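Local coordinates for protein phiAB6 tailspike (Unidentified phage, PDB 5JS4) that probably binds and cleaves the exopolysaccharide of its host Acinetobacter baumannii, acting as a trimeric beta-helical tailspike of the phage, at residues A[582-587]-A[591-596]; A[662-667]-A[707-712]; A[502-507]-A[515-520]. One frame throughout, in Å; residues are numbered along the deposited sequence.

Contact 1: residues A[582-587]-A[591-596]; sequences ASDTYT and RKWGTY
Thr-585 and Lys-592 form a hydrogen-bonded pair of the antiparallel hairpin made by strands 579-586 and 591-597: Thr-585 N donates to Lys-592 O at 2.8 Å, and Lys-592 N donates to Thr-585 O. That carbonyl takes a second bond from Arg-591 NH1 at 3.0 Å, and the two donors reach Thr-585 O from opposite faces of its plane. Arg-591 bends at chi2 (73°), which folds the guanidinium back over the neighbouring strand. There NH1 also makes a salt bridge to Asp-584 OD2 at 2.9 Å, arriving from above the carboxylate, whose plane stands 86° from that of the guanidinium. Tyr-586 lies nearly parallel to the guanidinium on one side, with Arg-591 CD over its ring face; Trp-593 CZ2 covers the opposite side. Asp-584 is well provided for: OD1 accepts from Lys-567 N on the next strand, and OD2 also pairs with Arg-569 of the second subunit. Tyr-586 OH bonds Gly-594 O of that subunit, tying the hairpin into the trimer. On the face that carries Thr-585 and Lys-592, Lys-592 NZ makes a salt bridge to the C-terminal carboxylate of Ser-719. A water on the face of Asp-584 and Trp-593 donates to Asp-584 OD2 and accepts from Arg-591 NH2 and, at 3.1 Å, from Trp-593 NE1.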
# COMPACT_ATOMS: atom_id res chain seq x y z
N ALA A 582 -29.45 -19.01 -8.78
CA ALA A 582 -29.71 -20.44 -8.83
C ALA A 582 -28.48 -21.21 -8.38
O ALA A 582 -27.35 -20.76 -8.60
CB ALA A 582 -30.09 -20.86 -10.23
N SER A 583 -28.70 -22.37 -7.77
CA SER A 583 -27.63 -23.19 -7.22
C SER A 583 -27.37 -24.42 -8.08
O SER A 583 -28.31 -25.07 -8.54
CB SER A 583 -27.99 -23.65 -5.80
OG SER A 583 -28.01 -22.54 -4.92
N ASP A 584 -26.09 -24.74 -8.29
CA ASP A 584 -25.74 -25.96 -9.00
C ASP A 584 -25.46 -27.11 -8.03
O ASP A 584 -25.54 -26.95 -6.80
CB ASP A 584 -24.59 -25.71 -10.01
CG ASP A 584 -23.20 -25.79 -9.41
OD1 ASP A 584 -23.03 -25.76 -8.17
OD2 ASP A 584 -22.24 -25.89 -10.21
N THR A 585 -25.18 -28.27 -8.61
CA THR A 585 -24.82 -29.48 -7.87
C THR A 585 -23.66 -30.14 -8.61
O THR A 585 -23.72 -30.33 -9.83
CB THR A 585 -25.99 -30.47 -7.80
OG1 THR A 585 -27.13 -29.83 -7.20
CG2 THR A 585 -25.63 -31.71 -6.99
N TYR A 586 -22.61 -30.48 -7.88
CA TYR A 586 -21.50 -31.24 -8.45
C TYR A 586 -20.93 -32.09 -7.33
O TYR A 586 -20.05 -31.66 -6.58
CB TYR A 586 -20.46 -30.30 -9.05
CG TYR A 586 -19.37 -30.93 -9.92
CD1 TYR A 586 -19.20 -32.32 -10.02
CD2 TYR A 586 -18.49 -30.12 -10.61
CE1 TYR A 586 -18.19 -32.86 -10.81
CE2 TYR A 586 -17.47 -30.65 -11.39
CZ TYR A 586 -17.33 -32.01 -11.49
OH TYR A 586 -16.31 -32.52 -12.27
N THR A 587 -21.47 -33.29 -7.21
CA THR A 587 -21.00 -34.28 -6.25
C THR A 587 -20.36 -35.42 -7.03
O THR A 587 -20.28 -35.39 -8.25
CB THR A 587 -22.16 -34.84 -5.41
OG1 THR A 587 -22.98 -35.68 -6.23
CG2 THR A 587 -23.01 -33.72 -4.81
N ARG A 591 -24.46 -34.21 -11.31
CA ARG A 591 -24.13 -32.90 -11.88
C ARG A 591 -25.42 -32.27 -12.40
O ARG A 591 -26.05 -32.80 -13.31
CB ARG A 591 -23.11 -33.02 -13.01
CG ARG A 591 -22.57 -31.68 -13.50
CD ARG A 591 -21.62 -31.07 -12.50
NE ARG A 591 -20.97 -29.83 -12.91
CZ ARG A 591 -21.30 -28.60 -12.51
NH1 ARG A 591 -22.35 -28.39 -11.72
NH2 ARG A 591 -20.59 -27.57 -12.93
N LYS A 592 -25.81 -31.15 -11.78
CA LYS A 592 -27.04 -30.44 -12.11
C LYS A 592 -26.83 -28.94 -12.02
O LYS A 592 -25.90 -28.47 -11.36
CB LYS A 592 -28.17 -30.82 -11.15
CG LYS A 592 -28.62 -32.27 -11.20
CD LYS A 592 -29.52 -32.62 -10.02
CE LYS A 592 -30.83 -31.85 -10.03
NZ LYS A 592 -31.74 -32.33 -8.95
N TRP A 593 -27.73 -28.19 -12.66
CA TRP A 593 -27.81 -26.75 -12.53
C TRP A 593 -29.25 -26.41 -12.20
O TRP A 593 -30.16 -26.76 -12.95
CB TRP A 593 -27.36 -26.05 -13.82
CG TRP A 593 -25.92 -26.29 -14.10
CD1 TRP A 593 -24.86 -25.49 -13.75
CD2 TRP A 593 -25.36 -27.43 -14.75
NE1 TRP A 593 -23.68 -26.07 -14.17
CE2 TRP A 593 -23.96 -27.26 -14.78
CE3 TRP A 593 -25.92 -28.59 -15.30
CZ2 TRP A 593 -23.11 -28.21 -15.35
CZ3 TRP A 593 -25.07 -29.53 -15.87
CH2 TRP A 593 -23.68 -29.34 -15.89
N GLY A 594 -29.46 -25.75 -11.06
CA GLY A 594 -30.80 -25.43 -10.61
C GLY A 594 -31.44 -24.32 -11.41
O GLY A 594 -30.77 -23.50 -12.04
N THR A 595 -32.77 -24.33 -11.39
CA THR A 595 -33.54 -23.21 -11.88
C THR A 595 -34.82 -23.11 -11.05
O THR A 595 -35.03 -23.89 -10.13
CB THR A 595 -33.83 -23.31 -13.40
OG1 THR A 595 -34.53 -22.14 -13.83
CG2 THR A 595 -34.63 -24.55 -13.75
N TYR A 596 -35.65 -22.13 -11.37
CA TYR A 596 -36.89 -21.94 -10.63
C TYR A 596 -37.89 -21.22 -11.52
O TYR A 596 -37.52 -20.30 -12.26
CB TYR A 596 -36.65 -21.12 -9.35
CG TYR A 596 -37.77 -21.25 -8.35
CD1 TYR A 596 -38.85 -20.37 -8.38
CD2 TYR A 596 -37.76 -22.25 -7.39
CE1 TYR A 596 -39.89 -20.49 -7.46
CE2 TYR A 596 -38.78 -22.37 -6.47
CZ TYR A 596 -39.85 -21.49 -6.51
OH TYR A 596 -40.87 -21.62 -5.59
O HOH W 1 -21.35 -24.76 -12.67
O HOH W 2 -29.76 -31.74 -6.52

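Contact 2: residues A[662-667]-A[707-712]; sequences GSRLGT and DPHRFT
A water links the backbones of the two segments: it donates to Asp-707 O at 2.6 Å and accepts from Gly-662 N. Beside it, strand 708-715 carries a classic beta bulge, in which His-709 and Arg-710 both face Leu-660 on strand 654-661, the strand that runs into the 662-667 loop. The bulge presents His-709 to that loop, and no direct hydrogen bond crosses. Instead the imidazole lies against the peptide joining Ser-663 to Arg-664, with Arg-664 N 3.4 Å above the middle of the ring and Ser-663 C nearer its rim. The ring is put there by chi1 of His-709 (-160°), which swings its CG away from the backbone N; the CB and CG methylenes of Arg-664 lie against the ring as well. The extended Arg-664 chain carries its guanidinium on to Asp-615, where Arg-664 NE and Arg-710 NH1 both pair with OD2, a common anion that probably lets Arg-664 NH2 and Arg-710 NH1 sit 4.6 Å apart. Both arginines also bond to the second subunit, Arg-664 NH1 to Thr-686 O and Arg-710 NH2 to Gly-652 O, so this surface contact borders the trimer interface. Within the loop, an ST motif holds the turn: Ser-663 OG accepts from Gly-666 N at 3.0 Å.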
# COMPACT_ATOMS: atom_id res chain seq x y z
N GLY A 662 -26.02 -56.33 -35.12
CA GLY A 662 -25.36 -57.26 -36.05
C GLY A 662 -23.85 -57.13 -36.18
O GLY A 662 -23.16 -58.13 -36.41
N SER A 663 -23.34 -55.91 -36.06
CA SER A 663 -21.90 -55.65 -36.17
C SER A 663 -21.60 -54.31 -35.51
O SER A 663 -22.52 -53.57 -35.16
CB SER A 663 -21.48 -55.58 -37.63
OG SER A 663 -22.02 -54.43 -38.25
N ARG A 664 -20.33 -54.00 -35.36
CA ARG A 664 -19.94 -52.74 -34.74
C ARG A 664 -20.40 -51.55 -35.57
O ARG A 664 -20.85 -50.54 -35.03
CB ARG A 664 -18.43 -52.68 -34.51
CG ARG A 664 -18.06 -51.81 -33.33
CD ARG A 664 -16.56 -51.63 -33.20
NE ARG A 664 -16.20 -51.32 -31.82
CZ ARG A 664 -14.96 -51.32 -31.35
NH1 ARG A 664 -13.92 -51.57 -32.15
NH2 ARG A 664 -14.75 -51.05 -30.07
N LEU A 665 -20.29 -51.67 -36.89
CA LEU A 665 -20.78 -50.64 -37.80
C LEU A 665 -22.30 -50.55 -37.76
O LEU A 665 -22.86 -49.46 -37.88
CB LEU A 665 -20.34 -50.95 -39.24
CG LEU A 665 -20.59 -49.84 -40.27
CD1 LEU A 665 -19.51 -48.78 -40.17
CD2 LEU A 665 -20.68 -50.42 -41.67
N GLY A 666 -22.94 -51.70 -37.59
CA GLY A 666 -24.40 -51.79 -37.55
C GLY A 666 -24.97 -52.19 -38.90
O GLY A 666 -24.47 -51.79 -39.95
N THR A 667 -26.02 -53.00 -38.87
CA THR A 667 -26.75 -53.37 -40.09
C THR A 667 -27.77 -52.30 -40.46
O THR A 667 -28.19 -52.22 -41.61
CB THR A 667 -27.53 -54.67 -39.89
OG1 THR A 667 -28.40 -54.51 -38.76
CG2 THR A 667 -26.59 -55.84 -39.63
N ASP A 707 -29.68 -59.38 -29.36
CA ASP A 707 -28.45 -58.80 -28.83
C ASP A 707 -27.87 -57.72 -29.74
O ASP A 707 -27.33 -58.04 -30.79
CB ASP A 707 -27.40 -59.90 -28.63
CG ASP A 707 -27.75 -60.82 -27.50
OD1 ASP A 707 -28.02 -60.31 -26.39
OD2 ASP A 707 -27.75 -62.06 -27.71
N PRO A 708 -27.96 -56.45 -29.32
CA PRO A 708 -27.21 -55.44 -30.07
C PRO A 708 -25.71 -55.68 -29.96
O PRO A 708 -25.25 -56.31 -29.00
CB PRO A 708 -27.59 -54.12 -29.37
CG PRO A 708 -28.85 -54.41 -28.63
CD PRO A 708 -28.74 -55.85 -28.22
N HIS A 709 -24.96 -55.20 -30.94
CA HIS A 709 -23.51 -55.21 -30.86
C HIS A 709 -23.02 -54.11 -29.92
O HIS A 709 -22.06 -54.30 -29.17
CB HIS A 709 -22.91 -55.00 -32.24
CG HIS A 709 -21.49 -55.45 -32.36
ND1 HIS A 709 -20.43 -54.71 -31.89
CD2 HIS A 709 -20.96 -56.57 -32.89
CE1 HIS A 709 -19.31 -55.36 -32.14
NE2 HIS A 709 -19.60 -56.49 -32.75
N ARG A 710 -23.70 -52.97 -29.96
CA ARG A 710 -23.29 -51.80 -29.20
C ARG A 710 -24.51 -50.94 -28.92
O ARG A 710 -25.38 -50.80 -29.78
CB ARG A 710 -22.23 -51.00 -29.99
CG ARG A 710 -21.83 -49.66 -29.40
CD ARG A 710 -20.68 -49.04 -30.18
NE ARG A 710 -20.33 -47.70 -29.71
CZ ARG A 710 -19.17 -47.33 -29.18
NH1 ARG A 710 -18.16 -48.18 -29.03
NH2 ARG A 710 -19.00 -46.07 -28.80
N PHE A 711 -24.59 -50.40 -27.71
CA PHE A 711 -25.63 -49.43 -27.37
C PHE A 711 -25.22 -48.58 -26.18
O PHE A 711 -24.39 -48.99 -25.36
CB PHE A 711 -26.98 -50.12 -27.11
CG PHE A 711 -27.02 -50.97 -25.86
CD1 PHE A 711 -26.63 -52.29 -25.90
CD2 PHE A 711 -27.46 -50.44 -24.65
CE1 PHE A 711 -26.67 -53.08 -24.76
CE2 PHE A 711 -27.50 -51.22 -23.51
CZ PHE A 711 -27.11 -52.54 -23.57
N THR A 712 -25.83 -47.41 -26.09
CA THR A 712 -25.56 -46.43 -25.06
C THR A 712 -26.71 -46.40 -24.06
O THR A 712 -27.86 -46.67 -24.41
CB THR A 712 -25.45 -45.03 -25.71
OG1 THR A 712 -24.32 -45.02 -26.60
CG2 THR A 712 -25.31 -43.92 -24.68
O HOH W 3 -27.36 -58.06 -33.38

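Contact 3: residues A[502-507]-A[515-520]; sequences TSKTSP and NNYGGV
Lys-504 lays its aliphatic chain over one face of the Tyr-517 ring. Its CB sits almost on the ring normal, 3.7 Å from the centroid and 5° off axis, a CH-pi contact. Farther out, CD passes 3.5 Å from Tyr-517 CE1, toward the phenol end, while the methyl CG2 of Thr-505 meets CD2 obliquely at 3.8 Å. With CG beside its own backbone N (chi1 -74°), Lys-504 crosses the ring obliquely, from above its centre to the CE1 rim, and the late bend at chi4 turns the ammonium off to Asp-476, with which it forms a salt bridge. At the far end of the ring, Tyr-517 OH is hydrogen-bonded with Val-480 N. No direct hydrogen bond joins the segments; two waters bridge them instead. One donates to Lys-504 O and accepts from Tyr-517 N at 3.0 Å; the other lies close to both Lys-504 O and Tyr-517 O. In the next shell, an ST turn shapes the backbone at Lys-504: Ser-503 OG accepts from Thr-505 N at 3.0 Å, and Trp-477 NE1 bonds to that oxygen and to Thr-505 OG1. The whole arrangement packs a loop leaving strand 501-502 against the chain just before it enters strand 519-523, on the flank of the beta-helix. Strand 519-523 runs parallel to strand 489-491, whose Phe-491 touches Thr-505, and antiparallel to strand 526-530.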
# COMPACT_ATOMS: atom_id res chain seq x y z
N THR A 502 12.05 -2.31 -18.53
CA THR A 502 11.20 -3.48 -18.63
C THR A 502 10.88 -3.98 -17.22
O THR A 502 11.44 -3.48 -16.24
CB THR A 502 11.88 -4.61 -19.42
OG1 THR A 502 13.16 -4.90 -18.85
CG2 THR A 502 12.05 -4.20 -20.88
N SER A 503 9.97 -4.94 -17.13
CA SER A 503 9.55 -5.48 -15.84
C SER A 503 9.31 -6.98 -15.93
O SER A 503 8.76 -7.46 -16.92
CB SER A 503 8.28 -4.80 -15.36
OG SER A 503 7.81 -5.40 -14.17
N LYS A 504 9.69 -7.70 -14.88
CA LYS A 504 9.36 -9.11 -14.74
C LYS A 504 8.28 -9.31 -13.67
O LYS A 504 8.09 -10.43 -13.19
CB LYS A 504 10.62 -9.92 -14.42
CG LYS A 504 11.54 -10.10 -15.61
CD LYS A 504 12.78 -10.89 -15.24
CE LYS A 504 13.50 -11.41 -16.47
NZ LYS A 504 13.91 -10.33 -17.41
N THR A 505 7.57 -8.24 -13.31
CA THR A 505 6.59 -8.28 -12.21
C THR A 505 5.16 -7.86 -12.59
O THR A 505 4.29 -7.82 -11.72
CB THR A 505 7.06 -7.40 -11.04
OG1 THR A 505 7.10 -6.03 -11.46
CG2 THR A 505 8.43 -7.82 -10.56
N SER A 506 4.91 -7.55 -13.86
CA SER A 506 3.58 -7.11 -14.29
C SER A 506 2.54 -8.19 -14.06
O SER A 506 2.82 -9.38 -14.28
CB SER A 506 3.57 -6.74 -15.77
OG SER A 506 2.26 -6.37 -16.19
N PRO A 507 1.32 -7.80 -13.65
CA PRO A 507 0.26 -8.80 -13.50
C PRO A 507 -0.05 -9.56 -14.79
O PRO A 507 -0.43 -10.72 -14.75
CB PRO A 507 -0.96 -7.98 -13.05
CG PRO A 507 -0.45 -6.66 -12.61
CD PRO A 507 0.87 -6.44 -13.29
N ASN A 515 11.67 -19.80 -12.02
CA ASN A 515 12.31 -18.48 -12.03
C ASN A 515 11.36 -17.31 -12.30
O ASN A 515 11.77 -16.29 -12.86
CB ASN A 515 13.49 -18.44 -13.03
CG ASN A 515 14.71 -19.19 -12.53
OD1 ASN A 515 14.97 -19.24 -11.33
ND2 ASN A 515 15.47 -19.76 -13.46
N ASN A 516 10.10 -17.44 -11.91
CA ASN A 516 9.22 -16.27 -11.88
C ASN A 516 9.67 -15.34 -10.77
O ASN A 516 10.25 -15.79 -9.78
CB ASN A 516 7.77 -16.66 -11.62
CG ASN A 516 7.20 -17.55 -12.70
OD1 ASN A 516 7.12 -17.15 -13.87
ND2 ASN A 516 6.79 -18.75 -12.33
N TYR A 517 9.41 -14.06 -10.94
CA TYR A 517 9.54 -13.11 -9.84
C TYR A 517 8.30 -13.30 -8.98
O TYR A 517 7.22 -12.79 -9.29
CB TYR A 517 9.67 -11.68 -10.34
CG TYR A 517 11.07 -11.30 -10.81
CD1 TYR A 517 11.89 -12.21 -11.47
CD2 TYR A 517 11.55 -10.01 -10.62
CE1 TYR A 517 13.16 -11.86 -11.90
CE2 TYR A 517 12.82 -9.65 -11.05
CZ TYR A 517 13.61 -10.57 -11.69
OH TYR A 517 14.87 -10.22 -12.13
N GLY A 518 8.45 -14.09 -7.92
CA GLY A 518 7.32 -14.54 -7.12
C GLY A 518 6.72 -13.45 -6.26
O GLY A 518 7.43 -12.69 -5.59
N GLY A 519 5.40 -13.38 -6.27
CA GLY A 519 4.67 -12.46 -5.43
C GLY A 519 3.28 -12.14 -5.93
O GLY A 519 2.82 -12.69 -6.94
N VAL A 520 2.61 -11.27 -5.20
CA VAL A 520 1.33 -10.72 -5.61
C VAL A 520 1.63 -9.41 -6.33
O VAL A 520 2.51 -8.66 -5.92
CB VAL A 520 0.39 -10.51 -4.40
CG1 VAL A 520 0.94 -9.49 -3.40
CG2 VAL A 520 -1.01 -10.11 -4.86
O HOH W 4 6.17 -11.80 -11.60
O HOH W 5 8.66 -13.18 -13.71

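How the contacts relate
Along the chain the order is contact 3, contact 1, contact 2, each closed before the next opens. Contact 3 lies late in the beta-helical body, its centre about 11 Å from the centre of the chain, whereas the centres of contacts 1 and 2 lie about 43 and 66 Å from it in the C-terminal part. Those two reach one antiparallel sheet: strands 579-586 and 591-597 carry contact 1, strand 708-715 carries half of contact 2, and strand 602-615 lies between. Their centres are 35 Å apart with no touch; centre to centre, contact 3 is 38 Å from contact 1 and 57 Å from contact 2. Neighbouring subunits reach all three, so trimer contacts recur from the beta-helical body to the C-terminal sheet.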